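Local coordinates for Sso-CP2 metallo-carboxypetidase (Sulfolobus solfataricus, PDB 4MMO), which is probably a zinc-dependent carboxypeptidase of the M20 family, a metallopeptidase that trims residues from the C-termini of peptides, at residues 354-359 / 430-434. Residues are numbered along the deposited sequence; the frame is centred on the assembly and turned at random.
Sequences TVVKAM and FLKLY
Met359 lays its terminal methyl over one face of the Phe430 ring, with CE 3.5 Å from the ring centroid and 17° off the normal. SD follows over the same face, 4.2 Å from the centroid, making a Met-aromatic contact; the bends at chi2 (65°) and chi3 (74°) fold the chain back to bring sulfur and methyl there. Near the plane of the ring, Val355 meets its edge, CG2 standing 3.6 Å from CZ. Ala358, small enough to admit the neighbouring backbone, puts CB 3.7 Å from CA of Tyr434, where the two backbones come closest (CA of Ala358 to CA of Tyr434, 5.1 Å). This side is tight and buried: Ile161 of the central sheet touches Val355, Met359 and Phe430. The looser rim is made by Thr354 and Leu433, both partly exposed. Thr354 OG1 merely lies 3.7 Å from CE1 of Tyr434, and Leu433 rests CD2 against the Ala358 carbonyl O. Replacing Phe430 by alanine is likely to open a gap beneath the Met359 methyl and leave Val355 CG2 without its partner at the ring edge. The contact thus joins the N-terminal turns of helix 354-367 to the C-terminal end of helix 417-433, and its cohesion comes from dispersion and CH-pi attraction, while the Tyr434 hydroxyl is hydrogen-bonded to Ser159 outside the contact.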
loop_
_atom_site.group_PDB
_atom_site.type_symbol
_atom_site.label_atom_id
_atom_site.label_comp_id
_atom_site.label_asym_id
_atom_site.label_seq_id
_atom_site.Cartn_x
_atom_site.Cartn_y
_atom_site.Cartn_z
ATOM N N THR A 354 27.154 -38.689 -1.689
ATOM C CA THR A 354 28.584 -38.439 -1.588
ATOM C C THR A 354 28.913 -36.947 -1.697
ATOM O O THR A 354 29.843 -36.464 -1.042
ATOM C CB THR A 354 29.361 -39.213 -2.661
ATOM O OG1 THR A 354 28.776 -38.964 -3.942
ATOM C CG2 THR A 354 29.318 -40.708 -2.374
ATOM N N VAL A 355 28.162 -36.214 -2.516
ATOM C CA VAL A 355 28.443 -34.790 -2.675
ATOM C C VAL A 355 28.219 -34.094 -1.338
ATOM O O VAL A 355 29.013 -33.243 -0.937
ATOM C CB VAL A 355 27.625 -34.119 -3.828
ATOM C CG1 VAL A 355 26.129 -34.090 -3.525
ATOM C CG2 VAL A 355 28.142 -32.708 -4.087
ATOM N N VAL A 356 27.168 -34.488 -0.622
ATOM C CA VAL A 356 26.913 -33.906 0.694
ATOM C C VAL A 356 28.020 -34.307 1.660
ATOM O O VAL A 356 28.547 -33.470 2.395
ATOM C CB VAL A 356 25.537 -34.325 1.257
ATOM C CG1 VAL A 356 25.392 -33.905 2.715
ATOM C CG2 VAL A 356 24.420 -33.707 0.430
ATOM N N LYS A 357 28.371 -35.589 1.648
ATOM C CA LYS A 357 29.414 -36.105 2.525
ATOM C C LYS A 357 30.721 -35.367 2.290
ATOM O O LYS A 357 31.336 -34.877 3.234
ATOM C CB LYS A 357 29.608 -37.608 2.298
ATOM C CG LYS A 357 28.576 -38.475 3.002
ATOM C CD LYS A 357 28.608 -39.909 2.491
ATOM C CE LYS A 357 28.007 -40.877 3.499
ATOM N NZ LYS A 357 27.956 -42.269 2.973
ATOM N N ALA A 358 31.133 -35.280 1.028
ATOM C CA ALA A 358 32.352 -34.560 0.664
ATOM C C ALA A 358 32.304 -33.115 1.158
ATOM O O ALA A 358 33.321 -32.539 1.541
ATOM C CB ALA A 358 32.550 -34.593 -0.841
ATOM N N MET A 359 31.110 -32.539 1.160
ATOM C CA MET A 359 30.931 -31.153 1.569
ATOM C C MET A 359 31.049 -31.002 3.094
ATOM O O MET A 359 31.713 -30.092 3.588
ATOM C CB MET A 359 29.569 -30.660 1.080
ATOM C CG MET A 359 29.436 -29.165 0.986
ATOM S SD MET A 359 30.507 -28.374 -0.242
ATOM C CE MET A 359 29.697 -28.822 -1.772
ATOM N N PHE A 430 36.811 -29.790 -1.091
ATOM C CA PHE A 430 35.598 -30.456 -1.543
ATOM C C PHE A 430 35.839 -31.194 -2.857
ATOM O O PHE A 430 35.391 -32.324 -3.025
ATOM C CB PHE A 430 34.439 -29.469 -1.695
ATOM C CG PHE A 430 33.332 -29.980 -2.570
ATOM C CD1 PHE A 430 32.468 -30.964 -2.113
ATOM C CD2 PHE A 430 33.169 -29.495 -3.859
ATOM C CE1 PHE A 430 31.455 -31.450 -2.922
ATOM C CE2 PHE A 430 32.160 -29.978 -4.672
ATOM C CZ PHE A 430 31.301 -30.956 -4.203
ATOM N N LEU A 431 36.561 -30.560 -3.776
ATOM C CA LEU A 431 36.808 -31.139 -5.094
ATOM C C LEU A 431 37.812 -32.300 -5.047
ATOM O O LEU A 431 37.791 -33.177 -5.904
ATOM C CB LEU A 431 37.317 -30.064 -6.063
ATOM C CG LEU A 431 36.354 -28.936 -6.476
ATOM C CD1 LEU A 431 37.109 -27.872 -7.243
ATOM C CD2 LEU A 431 35.202 -29.458 -7.317
ATOM N N LYS A 432 38.711 -32.281 -4.068
ATOM C CA LYS A 432 39.681 -33.361 -3.903
ATOM C C LYS A 432 38.993 -34.594 -3.338
ATOM O O LYS A 432 39.351 -35.725 -3.648
ATOM C CB LYS A 432 40.804 -32.926 -2.960
ATOM C CG LYS A 432 41.860 -32.047 -3.602
ATOM C CD LYS A 432 42.757 -31.412 -2.554
ATOM C CE LYS A 432 44.128 -31.092 -3.118
ATOM N NZ LYS A 432 44.843 -30.074 -2.301
ATOM N N LEU A 433 37.973 -34.347 -2.527
ATOM C CA LEU A 433 37.338 -35.370 -1.717
ATOM C C LEU A 433 36.159 -36.036 -2.429
ATOM O O LEU A 433 35.961 -37.250 -2.319
ATOM C CB LEU A 433 36.872 -34.715 -0.421
ATOM C CG LEU A 433 36.444 -35.568 0.764
ATOM C CD1 LEU A 433 37.487 -36.617 1.112
ATOM C CD2 LEU A 433 36.211 -34.638 1.931
ATOM N N TYR A 434 35.384 -35.241 -3.163
ATOM C CA TYR A 434 34.214 -35.753 -3.879
ATOM C C TYR A 434 34.520 -36.961 -4.770
ATOM O O TYR A 434 33.791 -37.954 -4.737
ATOM C CB TYR A 434 33.565 -34.643 -4.712
ATOM C CG TYR A 434 32.445 -35.126 -5.607
ATOM C CD1 TYR A 434 31.313 -35.728 -5.073
ATOM C CD2 TYR A 434 32.518 -34.979 -6.983
ATOM C CE1 TYR A 434 30.288 -36.170 -5.886
ATOM C CE2 TYR A 434 31.493 -35.413 -7.805
ATOM C CZ TYR A 434 30.383 -36.008 -7.252
ATOM O OH TYR A 434 29.368 -36.444 -8.069
#